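Local coordinates for protein PpBBE-like 1 D396N (Physcomitrella patens subsp. patens, PDB 6EO5) that oxidises cellobiose as an FAD-dependent member of the berberine bridge enzyme family, at residues Gln426-Gln429 with Asn430-Asp433; Thr407-Ser410 with Tyr411-Tyr415; Thr382-Ile385 with His386-Ser389; Tyr40-Arg43 with Glu44-Ala47. All coordinates share one frame; numbering follows the deposited sequence.

Contact 1 (Gln426-Gln429 with Asn430-Asp433). With FAD (flavin-adenine dinucleotide), chain C.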
loop_
_atom_site.group_PDB
_atom_site.type_symbol
_atom_site.label_atom_id
_atom_site.label_comp_id
_atom_site.label_asym_id
_atom_site.label_seq_id
_atom_site.Cartn_x
_atom_site.Cartn_y
_atom_site.Cartn_z
ATOM N N GLN A 426 -10.033 4.317 13.122
ATOM C CA GLN A 426 -9.251 4.680 11.950
ATOM C C GLN A 426 -8.827 3.436 11.182
ATOM O O GLN A 426 -8.698 2.341 11.742
ATOM C CB GLN A 426 -8.021 5.492 12.329
ATOM C CG GLN A 426 -8.254 6.533 13.394
ATOM C CD GLN A 426 -7.027 6.677 14.317
ATOM O OE1 GLN A 426 -5.869 6.786 13.854
ATOM N NE2 GLN A 426 -7.275 6.642 15.625
ATOM N N ALA A 427 -8.629 3.619 9.882
ATOM C CA ALA A 427 -8.244 2.549 8.979
ATOM C C ALA A 427 -7.141 3.050 8.054
ATOM O O ALA A 427 -6.923 4.256 7.919
ATOM C CB ALA A 427 -9.441 2.049 8.166
ATOM N N TYR A 428 -6.462 2.098 7.402
ATOM C CA TYR A 428 -5.311 2.364 6.540
ATOM C C TYR A 428 -5.761 2.374 5.080
ATOM O O TYR A 428 -6.250 1.357 4.570
ATOM C CB TYR A 428 -4.222 1.314 6.775
ATOM C CG TYR A 428 -2.996 1.425 5.878
ATOM C CD1 TYR A 428 -2.417 2.660 5.592
ATOM C CD2 TYR A 428 -2.403 0.280 5.344
ATOM C CE1 TYR A 428 -1.306 2.753 4.777
ATOM C CE2 TYR A 428 -1.286 0.357 4.532
ATOM C CZ TYR A 428 -0.735 1.592 4.255
ATOM O OH TYR A 428 0.379 1.661 3.448
ATOM N N GLN A 429 -5.572 3.516 4.407
ATOM C CA GLN A 429 -6.189 3.735 3.101
ATOM C C GLN A 429 -5.568 2.909 1.979
ATOM O O GLN A 429 -6.176 2.813 0.903
ATOM C CB GLN A 429 -6.140 5.220 2.748
ATOM C CG GLN A 429 -4.797 5.892 2.989
ATOM C CD GLN A 429 -4.721 6.598 4.332
ATOM O OE1 GLN A 429 -5.068 6.026 5.381
ATOM N NE2 GLN A 429 -4.268 7.851 4.311
ATOM N N ASN A 430 -4.382 2.316 2.180
ATOM C CA ASN A 430 -3.904 1.371 1.179
ATOM C C ASN A 430 -4.565 0.011 1.302
ATOM O O ASN A 430 -4.431 -0.803 0.385
ATOM C CB ASN A 430 -2.390 1.197 1.240
ATOM C CG ASN A 430 -1.657 2.180 0.362
ATOM O OD1 ASN A 430 -0.609 2.701 0.750
ATOM N ND2 ASN A 430 -2.190 2.438 -0.825
ATOM N N TYR A 431 -5.261 -0.256 2.403
ATOM C CA TYR A 431 -6.171 -1.403 2.478
ATOM C C TYR A 431 -7.611 -0.958 2.196
ATOM O O TYR A 431 -8.548 -1.272 2.926
ATOM C CB TYR A 431 -6.041 -2.089 3.836
ATOM C CG TYR A 431 -4.636 -2.554 4.148
ATOM C CD1 TYR A 431 -3.739 -2.859 3.127
ATOM C CD2 TYR A 431 -4.200 -2.691 5.462
ATOM C CE1 TYR A 431 -2.449 -3.284 3.400
ATOM C CE2 TYR A 431 -2.904 -3.118 5.748
ATOM C CZ TYR A 431 -2.031 -3.409 4.708
ATOM O OH TYR A 431 -0.739 -3.835 4.980
ATOM N N ILE A 432 -7.777 -0.231 1.088
ATOM C CA ILE A 432 -8.988 0.539 0.814
ATOM C C ILE A 432 -10.265 -0.306 0.947
ATOM O O ILE A 432 -10.337 -1.466 0.512
ATOM C CB ILE A 432 -8.849 1.186 -0.580
ATOM C CG1 ILE A 432 -9.828 2.343 -0.742
ATOM C CG2 ILE A 432 -8.985 0.160 -1.696
ATOM C CD1 ILE A 432 -9.651 3.406 0.316
ATOM N N ASP A 433 -11.285 0.288 1.569
ATOM C CA ASP A 433 -12.495 -0.419 1.999
ATOM C C ASP A 433 -13.688 0.493 1.748
ATOM O O ASP A 433 -13.809 1.543 2.388
ATOM C CB ASP A 433 -12.393 -0.793 3.482
ATOM C CG ASP A 433 -13.634 -1.520 4.025
ATOM O OD1 ASP A 433 -14.661 -1.708 3.309
ATOM O OD2 ASP A 433 -13.565 -1.899 5.213
HETATM P PA FAD C . -3.495 0.651 -8.271
HETATM O O1A FAD C . -4.746 -0.211 -8.213
HETATM O O2A FAD C . -2.957 0.767 -9.674
HETATM O O5B FAD C . -3.682 2.111 -7.608
HETATM C C5B FAD C . -4.423 2.297 -6.422
HETATM C C4B FAD C . -5.063 3.680 -6.393
HETATM O O4B FAD C . -4.095 4.673 -6.678
HETATM C C3B FAD C . -6.154 3.827 -7.440
HETATM O O3B FAD C . -7.127 4.722 -6.948
HETATM C C2B FAD C . -5.428 4.476 -8.588
HETATM O O2B FAD C . -6.303 5.187 -9.427
HETATM C C1B FAD C . -4.431 5.373 -7.865
HETATM N N9A FAD C . -3.266 5.621 -8.743
HETATM C C8A FAD C . -2.490 4.673 -9.368
HETATM N N7A FAD C . -1.540 5.298 -10.097
HETATM C C5A FAD C . -1.698 6.631 -9.954
HETATM C C6A FAD C . -1.015 7.709 -10.484
HETATM N N6A FAD C . 0.014 7.500 -11.299
HETATM N N1A FAD C . -1.402 8.990 -10.159
HETATM C C2A FAD C . -2.476 9.188 -9.322
HETATM N N3A FAD C . -3.162 8.113 -8.798
HETATM C C4A FAD C . -2.780 6.851 -9.113
HETATM N N1 FAD C . 0.475 -2.056 1.312
HETATM C C2 FAD C . 1.515 -1.682 2.171
HETATM O O2 FAD C . 1.572 -0.556 2.708
HETATM N N3 FAD C . 2.529 -2.590 2.426
HETATM C C4 FAD C . 2.513 -3.843 1.852
HETATM O O4 FAD C . 3.432 -4.623 2.085
HETATM C C4X FAD C . 1.481 -4.215 1.004
HETATM N N5 FAD C . 1.497 -5.453 0.397
HETATM C C5X FAD C . 0.665 -5.704 -0.677
HETATM C C6 FAD C . 0.788 -6.904 -1.369
HETATM C C7 FAD C . 0.059 -7.168 -2.540
HETATM C C7M FAD C . 0.235 -8.479 -3.274
HETATM C C8 FAD C . -0.905 -6.222 -2.949
HETATM C C8M FAD C . -1.813 -6.488 -4.134
HETATM C C9 FAD C . -1.079 -5.054 -2.182
HETATM C C9A FAD C . -0.291 -4.764 -1.054
HETATM N N10 FAD C . -0.471 -3.631 -0.250
HETATM C C10 FAD C . 0.477 -3.300 0.699
HETATM C "C1'" FAD C . -1.502 -2.600 -0.567
HETATM C "C2'" FAD C . -0.903 -1.577 -1.528
HETATM O "O2'" FAD C . -0.071 -0.641 -0.883
HETATM C "C3'" FAD C . -2.033 -0.840 -2.210
HETATM O "O3'" FAD C . -2.792 -1.820 -2.875
HETATM C "C4'" FAD C . -1.474 0.205 -3.172
HETATM O "O4'" FAD C . -2.379 1.289 -3.237
HETATM C "C5'" FAD C . -1.222 -0.407 -4.549
HETATM O "O5'" FAD C . -0.823 0.541 -5.517
HETATM P P FAD C . -0.908 0.126 -7.077
HETATM O O1P FAD C . -0.302 1.222 -7.922
HETATM O O2P FAD C . -0.315 -1.225 -7.375
HETATM O O3P FAD C . -2.485 -0.115 -7.282
#
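Tyr428 and Tyr431 meet edge to face: CD2 of Tyr428 points at the ring of Tyr431, with centroids 4.8 Å apart and planes 84° apart. The chain turns here, Tyr431 N donating to Tyr428 O at 2.9 Å, which brings the second ring round beside the first. Asn430, two positions on from Tyr428, lays CB over a face of the Tyr428 ring, 3.9 Å from its centroid. This dense side is turned to the flavin. A chi1 of 176° carries the Tyr428 ring away from its own backbone N, and OH hydrogen-bonds FAD O2 at 2.6 Å; Gly155 N is a second partner of that hydroxyl. The amide of Asn430, on a short stem, brings ND2 to 2.7 Å from FAD O4' on the ribityl chain. Tyr431 completes the group with CE1 3.8 Å from FAD N1. The far side is looser: Ile432, partly exposed, merely sets CD1 3.6 Å from Gln429 O and also touches Tyr86. Aromatic and amide side chains gathered at the pyrimidine end and ribityl chain of the cofactor form part of the FAD pocket of this VAO-type flavoenzyme.

Contact 2 (Thr407-Ser410 with Tyr411-Tyr415)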
loop_
_atom_site.group_PDB
_atom_site.type_symbol
_atom_site.label_atom_id
_atom_site.label_comp_id
_atom_site.label_asym_id
_atom_site.label_seq_id
_atom_site.Cartn_x
_atom_site.Cartn_y
_atom_site.Cartn_z
ATOM N N THR A 407 -21.057 -15.043 2.514
ATOM C CA THR A 407 -20.651 -15.521 3.832
ATOM C C THR A 407 -19.251 -15.023 4.205
ATOM O O THR A 407 -18.987 -14.725 5.376
ATOM C CB THR A 407 -20.717 -17.046 3.890
ATOM O OG1 THR A 407 -19.955 -17.586 2.819
ATOM C CG2 THR A 407 -22.130 -17.523 3.753
ATOM N N GLN A 408 -18.349 -14.906 3.220
ATOM C CA GLN A 408 -17.000 -14.412 3.490
ATOM C C GLN A 408 -17.001 -12.915 3.757
ATOM O O GLN A 408 -16.227 -12.427 4.592
ATOM C CB GLN A 408 -16.072 -14.727 2.321
ATOM C CG GLN A 408 -15.714 -16.170 2.193
ATOM C CD GLN A 408 -14.970 -16.686 3.400
ATOM O OE1 GLN A 408 -15.579 -17.032 4.414
ATOM N NE2 GLN A 408 -13.639 -16.744 3.302
ATOM N N THR A 409 -17.852 -12.170 3.041
ATOM C CA THR A 409 -17.958 -10.732 3.261
ATOM C C THR A 409 -18.578 -10.432 4.616
ATOM O O THR A 409 -18.145 -9.511 5.316
ATOM C CB THR A 409 -18.772 -10.089 2.133
ATOM O OG1 THR A 409 -18.095 -10.286 0.888
ATOM C CG2 THR A 409 -18.937 -8.610 2.362
ATOM N N SER A 410 -19.602 -11.199 5.000
ATOM C CA SER A 410 -20.205 -11.029 6.315
ATOM C C SER A 410 -19.238 -11.430 7.415
ATOM O O SER A 410 -19.184 -10.785 8.466
ATOM C CB SER A 410 -21.479 -11.855 6.406
ATOM O OG SER A 410 -22.536 -11.141 5.806
ATOM N N TYR A 411 -18.472 -12.498 7.189
ATOM C CA TYR A 411 -17.504 -12.959 8.176
ATOM C C TYR A 411 -16.481 -11.876 8.494
ATOM O O TYR A 411 -16.255 -11.548 9.663
ATOM C CB TYR A 411 -16.833 -14.226 7.662
ATOM C CG TYR A 411 -15.557 -14.601 8.356
ATOM C CD1 TYR A 411 -15.560 -15.040 9.676
ATOM C CD2 TYR A 411 -14.341 -14.555 7.679
ATOM C CE1 TYR A 411 -14.386 -15.400 10.307
ATOM C CE2 TYR A 411 -13.163 -14.916 8.298
ATOM C CZ TYR A 411 -13.193 -15.335 9.612
ATOM O OH TYR A 411 -12.024 -15.690 10.230
ATOM N N ILE A 412 -15.883 -11.273 7.467
ATOM C CA ILE A 412 -14.822 -10.309 7.734
ATOM C C ILE A 412 -15.383 -8.983 8.243
ATOM O O ILE A 412 -14.667 -8.222 8.914
ATOM C CB ILE A 412 -13.937 -10.116 6.485
ATOM C CG1 ILE A 412 -12.552 -9.643 6.902
ATOM C CG2 ILE A 412 -14.569 -9.148 5.500
ATOM C CD1 ILE A 412 -11.662 -10.749 7.453
ATOM N N THR A 413 -16.655 -8.697 7.969
ATOM C CA THR A 413 -17.268 -7.484 8.500
ATOM C C THR A 413 -17.696 -7.659 9.956
ATOM O O THR A 413 -17.558 -6.729 10.763
ATOM C CB THR A 413 -18.453 -7.085 7.624
ATOM O OG1 THR A 413 -17.957 -6.744 6.323
ATOM C CG2 THR A 413 -19.195 -5.901 8.218
ATOM N N ARG A 414 -18.219 -8.836 10.309
ATOM C CA ARG A 414 -18.417 -9.167 11.715
ATOM C C ARG A 414 -17.115 -9.022 12.490
ATOM O O ARG A 414 -17.084 -8.432 13.578
ATOM C CB ARG A 414 -18.932 -10.596 11.851
ATOM C CG ARG A 414 -20.381 -10.804 11.555
ATOM C CD ARG A 414 -20.726 -12.246 11.854
ATOM N NE ARG A 414 -20.288 -13.183 10.814
ATOM C CZ ARG A 414 -21.111 -13.735 9.916
ATOM N NH1 ARG A 414 -22.422 -13.443 9.950
ATOM N NH2 ARG A 414 -20.629 -14.582 8.992
ATOM N N TYR A 415 -16.025 -9.572 11.939
ATOM C CA TYR A 415 -14.731 -9.513 12.601
ATOM C C TYR A 415 -14.311 -8.071 12.848
ATOM O O TYR A 415 -13.877 -7.719 13.954
ATOM C CB TYR A 415 -13.693 -10.248 11.755
ATOM C CG TYR A 415 -12.262 -10.187 12.287
ATOM C CD1 TYR A 415 -11.449 -9.072 12.059
ATOM C CD2 TYR A 415 -11.720 -11.249 12.993
ATOM C CE1 TYR A 415 -10.147 -9.017 12.543
ATOM C CE2 TYR A 415 -10.423 -11.205 13.472
ATOM C CZ TYR A 415 -9.642 -10.095 13.246
ATOM O OH TYR A 415 -8.358 -10.071 13.718
#
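From Thr407 to Arg414 the backbone runs as regular alpha helix, each carbonyl of the segment 407-410 taking the N-H four residues on: Tyr411 N to Thr407 O, Ile412 N to Gln408 O, Thr413 N to Thr409 O and Arg414 N to Ser410 O. The last of these, at 2.9 Å, is nearly straight (171°). Thr409 O is gripped twice, because Thr413 OG1 also donates to it at 3.0 Å; the amide and the hydroxyl arrive from opposite faces of the carbonyl plane. A threonine can do this inside a helix since its OG1, anti to the carbonyl carbon (chi1 -65°), hangs back toward the preceding turn. Arg414 also folds backward. CG passes 3.3 Å from Ser410 O, and a bend at chi3 then brings one guanidinium face over Ser410 O, which sits 3.5 Å from its plane, toward the rim, while NH2 comes within 3.9 Å of Ser410 CB. Stem and guanidinium both lie back along the exposed turn at Ser410. Tyr411 and Ile412 instead lead away into the protein: Tyr411 packs on Phe363 and hydrogen-bonds Met355 O through OH, and Ile412 sits on Phe363 and Met395. With mostly polar residues outward and Tyr411, Ile412 and Tyr415 inward, this is an amphipathic helix packed on the seven-stranded antiparallel sheet of the fold.

Contact 3 (Thr382-Ile385 with His386-Ser389)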
loop_
_atom_site.group_PDB
_atom_site.type_symbol
_atom_site.label_atom_id
_atom_site.label_comp_id
_atom_site.label_asym_id
_atom_site.label_seq_id
_atom_site.Cartn_x
_atom_site.Cartn_y
_atom_site.Cartn_z
ATOM N N THR A 382 1.110 16.098 6.845
ATOM C CA THR A 382 0.809 15.249 5.699
ATOM C C THR A 382 -0.653 14.840 5.742
ATOM O O THR A 382 -1.305 14.874 6.787
ATOM C CB THR A 382 1.696 13.985 5.635
ATOM O OG1 THR A 382 1.381 13.108 6.725
ATOM C CG2 THR A 382 3.189 14.351 5.671
ATOM N N ALA A 383 -1.159 14.456 4.574
ATOM C CA ALA A 383 -2.487 13.874 4.494
ATOM C C ALA A 383 -2.576 12.534 5.217
ATOM O O ALA A 383 -3.687 12.059 5.467
ATOM C CB ALA A 383 -2.896 13.710 3.029
ATOM N N PHE A 384 -1.448 11.911 5.554
ATOM C CA PHE A 384 -1.447 10.657 6.298
ATOM C C PHE A 384 -1.454 10.969 7.793
ATOM O O PHE A 384 -0.501 11.557 8.313
ATOM C CB PHE A 384 -0.238 9.796 5.924
ATOM C CG PHE A 384 -0.321 8.389 6.432
ATOM C CD1 PHE A 384 0.125 8.073 7.710
ATOM C CD2 PHE A 384 -0.871 7.383 5.644
ATOM C CE1 PHE A 384 0.038 6.774 8.194
ATOM C CE2 PHE A 384 -0.965 6.079 6.120
ATOM C CZ PHE A 384 -0.496 5.776 7.400
ATOM N N ILE A 385 -2.520 10.558 8.479
ATOM C CA ILE A 385 -2.782 10.996 9.849
ATOM C C ILE A 385 -2.421 9.951 10.903
ATOM O O ILE A 385 -2.297 10.301 12.085
ATOM C CB ILE A 385 -4.264 11.412 10.022
ATOM C CG1 ILE A 385 -5.195 10.196 9.883
ATOM C CG2 ILE A 385 -4.646 12.512 9.028
ATOM C CD1 ILE A 385 -6.640 10.466 10.321
ATOM N N HIS A 386 -2.245 8.691 10.516
ATOM C CA HIS A 386 -2.137 7.594 11.476
ATOM C C HIS A 386 -0.728 7.562 12.053
ATOM O O HIS A 386 0.115 6.732 11.704
ATOM C CB HIS A 386 -2.522 6.289 10.799
ATOM C CG HIS A 386 -3.704 6.430 9.895
ATOM N ND1 HIS A 386 -4.978 6.682 10.368
ATOM C CD2 HIS A 386 -3.800 6.403 8.545
ATOM C CE1 HIS A 386 -5.808 6.791 9.344
ATOM N NE2 HIS A 386 -5.119 6.620 8.227
ATOM N N ARG A 387 -0.478 8.491 12.973
ATOM C CA ARG A 387 0.856 8.717 13.511
ATOM C C ARG A 387 0.950 8.380 14.994
ATOM O O ARG A 387 1.925 8.778 15.643
ATOM C CB ARG A 387 1.269 10.170 13.281
ATOM C CG ARG A 387 1.123 10.628 11.845
ATOM C CD ARG A 387 2.188 10.003 10.991
ATOM N NE ARG A 387 2.243 10.612 9.666
ATOM C CZ ARG A 387 3.140 10.277 8.745
ATOM N NH1 ARG A 387 4.046 9.346 9.031
ATOM N NH2 ARG A 387 3.135 10.866 7.553
ATOM N N ASN A 388 -0.045 7.668 15.553
ATOM C CA ASN A 388 -0.084 7.440 16.994
ATOM C C ASN A 388 -0.617 6.057 17.371
ATOM O O ASN A 388 -1.109 5.872 18.496
ATOM C CB ASN A 388 -0.924 8.516 17.686
ATOM C CG ASN A 388 -0.532 8.715 19.136
ATOM O OD1 ASN A 388 0.658 8.780 19.473
ATOM N ND2 ASN A 388 -1.523 8.802 20.007
ATOM N N SER A 389 -0.512 5.082 16.480
ATOM C CA SER A 389 -0.980 3.731 16.739
ATOM C C SER A 389 0.180 2.831 17.136
ATOM O O SER A 389 1.348 3.120 16.862
ATOM C CB SER A 389 -1.650 3.149 15.499
ATOM O OG SER A 389 -0.635 2.896 14.533
#
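Arg387 reaches back to Thr382 and Phe384 across an inverse gamma turn centred on His386, in the long loop between strands 361-367 and 391-398. The turn's own bond, Arg387 N to Ile385 O, is weak. Starting at CB, which lies near Ile385 O, the side chain passes the same oxygen with CG at 3.4 Å, then bends at chi2 (-72°), so that CD heads back toward Phe384 O. NE donates to that carbonyl oxygen at 3.2 Å, approaching from above the carbonyl plane. CZ lies 3.9 Å from Phe384 CD1, where the rim of the phenyl ring meets a face of the guanidinium. At the tip NH2 gives Thr382 OG1 a hydrogen bond of 3.0 Å, almost straight and in the guanidinium plane. NH2 also forms a salt bridge with Asp168 OD1, and NH1 bonds Ile374 O. The flat head of arginine, with N-H groups at NE, NH1 and NH2, suits a place where several acceptors of a buried loop converge. At the centre of the turn, His386 directs its edge at the face of Phe384 (centroids 4.9 Å apart, planes at 89°), while its NE2 has Gln429 OE1 as partner. Ile385 suits the remaining place as a plain hydrocarbon cover, its CG1 standing over a face of the imidazole, 3.7 Å from the ring centroid.

Contact 4 (Tyr40-Arg43 with Glu44-Ala47). With FAD (flavin-adenine dinucleotide), chain C.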
loop_
_atom_site.group_PDB
_atom_site.type_symbol
_atom_site.label_atom_id
_atom_site.label_comp_id
_atom_site.label_asym_id
_atom_site.label_seq_id
_atom_site.Cartn_x
_atom_site.Cartn_y
_atom_site.Cartn_z
ATOM N N TYR A 40 -5.422 -7.253 -9.464
ATOM C CA TYR A 40 -5.078 -8.134 -8.352
ATOM C C TYR A 40 -6.329 -8.753 -7.732
ATOM O O TYR A 40 -6.391 -9.967 -7.509
ATOM C CB TYR A 40 -4.261 -7.388 -7.297
ATOM C CG TYR A 40 -3.961 -8.297 -6.142
ATOM C CD1 TYR A 40 -3.015 -9.317 -6.270
ATOM C CD2 TYR A 40 -4.650 -8.180 -4.938
ATOM C CE1 TYR A 40 -2.745 -10.174 -5.229
ATOM C CE2 TYR A 40 -4.392 -9.029 -3.900
ATOM C CZ TYR A 40 -3.436 -10.028 -4.046
ATOM O OH TYR A 40 -3.174 -10.882 -2.999
ATOM N N ASN A 41 -7.334 -7.938 -7.433
ATOM C CA ASN A 41 -8.602 -8.447 -6.930
ATOM C C ASN A 41 -9.517 -8.671 -8.124
ATOM O O ASN A 41 -9.760 -7.745 -8.901
ATOM C CB ASN A 41 -9.226 -7.477 -5.927
ATOM C CG ASN A 41 -10.244 -8.146 -5.014
ATOM O OD1 ASN A 41 -10.696 -9.271 -5.262
ATOM N ND2 ASN A 41 -10.621 -7.443 -3.946
ATOM N N LEU A 42 -9.991 -9.901 -8.297
ATOM C CA LEU A 42 -10.890 -10.220 -9.398
ATOM C C LEU A 42 -12.357 -10.144 -8.991
ATOM O O LEU A 42 -13.224 -10.565 -9.764
ATOM C CB LEU A 42 -10.577 -11.609 -9.979
ATOM C CG LEU A 42 -9.185 -11.909 -10.564
ATOM C CD1 LEU A 42 -9.103 -13.359 -10.974
ATOM C CD2 LEU A 42 -8.787 -11.005 -11.741
ATOM N N ARG A 43 -12.660 -9.612 -7.803
ATOM C CA ARG A 43 -14.044 -9.629 -7.343
ATOM C C ARG A 43 -14.924 -8.716 -8.190
ATOM O O ARG A 43 -16.036 -9.101 -8.566
ATOM C CB ARG A 43 -14.126 -9.242 -5.871
ATOM C CG ARG A 43 -15.537 -8.819 -5.467
ATOM C CD ARG A 43 -15.763 -8.842 -3.990
ATOM N NE ARG A 43 -14.856 -7.950 -3.275
ATOM C CZ ARG A 43 -14.982 -6.627 -3.249
ATOM N NH1 ARG A 43 -15.961 -6.049 -3.922
ATOM N NH2 ARG A 43 -14.121 -5.891 -2.562
ATOM N N GLU A 44 -14.455 -7.516 -8.510
ATOM C CA GLU A 44 -15.255 -6.538 -9.255
ATOM C C GLU A 44 -14.643 -6.346 -10.638
ATOM O O GLU A 44 -13.797 -5.475 -10.835
ATOM C CB GLU A 44 -15.325 -5.201 -8.523
ATOM C CG GLU A 44 -15.930 -5.258 -7.146
ATOM C CD GLU A 44 -17.366 -5.698 -7.173
ATOM O OE1 GLU A 44 -18.083 -5.349 -8.141
ATOM O OE2 GLU A 44 -17.778 -6.396 -6.224
ATOM N N ARG A 45 -15.101 -7.133 -11.613
ATOM C CA ARG A 45 -14.522 -7.079 -12.957
ATOM C C ARG A 45 -15.153 -5.938 -13.754
ATOM O O ARG A 45 -15.919 -6.127 -14.697
ATOM C CB ARG A 45 -14.689 -8.415 -13.654
ATOM C CG ARG A 45 -13.896 -9.483 -12.994
ATOM C CD ARG A 45 -14.426 -10.827 -13.375
ATOM N NE ARG A 45 -13.321 -11.746 -13.608
ATOM C CZ ARG A 45 -12.983 -12.738 -12.793
ATOM N NH1 ARG A 45 -13.677 -12.955 -11.672
ATOM N NH2 ARG A 45 -11.947 -13.511 -13.111
ATOM N N TYR A 46 -14.796 -4.727 -13.353
ATOM C CA TYR A 46 -15.294 -3.548 -14.038
ATOM C C TYR A 46 -14.797 -3.530 -15.476
ATOM O O TYR A 46 -13.647 -3.880 -15.753
ATOM C CB TYR A 46 -14.844 -2.279 -13.313
ATOM C CG TYR A 46 -15.393 -2.123 -11.913
ATOM C CD1 TYR A 46 -16.753 -1.927 -11.694
ATOM C CD2 TYR A 46 -14.543 -2.131 -10.809
ATOM C CE1 TYR A 46 -17.246 -1.773 -10.412
ATOM C CE2 TYR A 46 -15.027 -1.973 -9.529
ATOM C CZ TYR A 46 -16.379 -1.804 -9.334
ATOM O OH TYR A 46 -16.859 -1.644 -8.060
ATOM N N ALA A 47 -15.671 -3.103 -16.386
ATOM C CA ALA A 47 -15.381 -3.059 -17.818
ATOM C C ALA A 47 -15.188 -1.619 -18.267
ATOM O O ALA A 47 -16.182 -0.891 -18.412
ATOM C CB ALA A 47 -16.514 -3.711 -18.608
HETATM P PA FAD C . -3.495 0.651 -8.271
HETATM O O1A FAD C . -4.746 -0.211 -8.213
HETATM O O2A FAD C . -2.957 0.767 -9.674
HETATM O O5B FAD C . -3.682 2.111 -7.608
HETATM C C5B FAD C . -4.423 2.297 -6.422
HETATM C C4B FAD C . -5.063 3.680 -6.393
HETATM O O4B FAD C . -4.095 4.673 -6.678
HETATM C C3B FAD C . -6.154 3.827 -7.440
HETATM O O3B FAD C . -7.127 4.722 -6.948
HETATM C C2B FAD C . -5.428 4.476 -8.588
HETATM O O2B FAD C . -6.303 5.187 -9.427
HETATM C C1B FAD C . -4.431 5.373 -7.865
HETATM N N9A FAD C . -3.266 5.621 -8.743
HETATM C C8A FAD C . -2.490 4.673 -9.368
HETATM N N7A FAD C . -1.540 5.298 -10.097
HETATM C C5A FAD C . -1.698 6.631 -9.954
HETATM C C6A FAD C . -1.015 7.709 -10.484
HETATM N N6A FAD C . 0.014 7.500 -11.299
HETATM N N1A FAD C . -1.402 8.990 -10.159
HETATM C C2A FAD C . -2.476 9.188 -9.322
HETATM N N3A FAD C . -3.162 8.113 -8.798
HETATM C C4A FAD C . -2.780 6.851 -9.113
HETATM N N1 FAD C . 0.475 -2.056 1.312
HETATM C C2 FAD C . 1.515 -1.682 2.171
HETATM O O2 FAD C . 1.572 -0.556 2.708
HETATM N N3 FAD C . 2.529 -2.590 2.426
HETATM C C4 FAD C . 2.513 -3.843 1.852
HETATM O O4 FAD C . 3.432 -4.623 2.085
HETATM C C4X FAD C . 1.481 -4.215 1.004
HETATM N N5 FAD C . 1.497 -5.453 0.397
HETATM C C5X FAD C . 0.665 -5.704 -0.677
HETATM C C6 FAD C . 0.788 -6.904 -1.369
HETATM C C7 FAD C . 0.059 -7.168 -2.540
HETATM C C7M FAD C . 0.235 -8.479 -3.274
HETATM C C8 FAD C . -0.905 -6.222 -2.949
HETATM C C8M FAD C . -1.813 -6.488 -4.134
HETATM C C9 FAD C . -1.079 -5.054 -2.182
HETATM C C9A FAD C . -0.291 -4.764 -1.054
HETATM N N10 FAD C . -0.471 -3.631 -0.250
HETATM C C10 FAD C . 0.477 -3.300 0.699
HETATM C "C1'" FAD C . -1.502 -2.600 -0.567
HETATM C "C2'" FAD C . -0.903 -1.577 -1.528
HETATM O "O2'" FAD C . -0.071 -0.641 -0.883
HETATM C "C3'" FAD C . -2.033 -0.840 -2.210
HETATM O "O3'" FAD C . -2.792 -1.820 -2.875
HETATM C "C4'" FAD C . -1.474 0.205 -3.172
HETATM O "O4'" FAD C . -2.379 1.289 -3.237
HETATM C "C5'" FAD C . -1.222 -0.407 -4.549
HETATM O "O5'" FAD C . -0.823 0.541 -5.517
HETATM P P FAD C . -0.908 0.126 -7.077
HETATM O O1P FAD C . -0.302 1.222 -7.922
HETATM O O2P FAD C . -0.315 -1.225 -7.375
HETATM O O3P FAD C . -2.485 -0.115 -7.282
#
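Arg43 and Glu44 extend side by side from a surface loop that holds an Asx turn at Asn41 and an inverse gamma turn centred on Arg45. Their heads join in a salt bridge, NH1 of Arg43 lying 3.0 Å from OE2 of Glu44. The carboxylate oxygen is met on its anti side, with guanidinium and carboxylate planes 60° apart. Leu42 supplies apolar support for the exposed Arg45: CB lies over one face of that guanidinium, toward its rim, and CD1 comes 3.6 Å from NH2. In the next shell, Asn41 OD1 accepts a hydrogen bond from Arg43 N at 3.2 Å, closing the Asx turn and fixing where the arginine leaves the backbone, and its ND2 bonds Tyr83 O and Phe331 O. Arg43 itself is held farther out by a salt bridge from NH2 to Glu84 OE1 and a bond from NE to Phe331 O. Just upstream the loop reaches the flavin, where Tyr40, stacked on His81, offers a ring face to the cofactor: methyl FAD C8M sits over its centre, 3.4 Å from CD2.

Overall arrangement
Contacts 1 and 4 reach different parts of one FAD, contact 1 the pyrimidine end and ribityl chain, and contact 4 the C8 methyl, on which Tyr40 of 40-43 packs; their centres are about 18 Å apart, with no direct touch. Contact 3 packs against contact 1: their centres are about 12 Å apart, a probable hydrogen bond of 2.9 Å joins Gln429 OE1 to His386 NE2, and Tyr428 CE1 lies 3.6 Å from Phe384 CE2, so contact 3 is a second shell to the flavin. Contact 2 comes no nearer to contact 1 than about 7 Å between nearest atoms, yet Lys334 touches Thr413 and salt-bridges Asp433. Contacts 3 and 4, about 30 Å between centres, lie on opposite sides of the chain's centre.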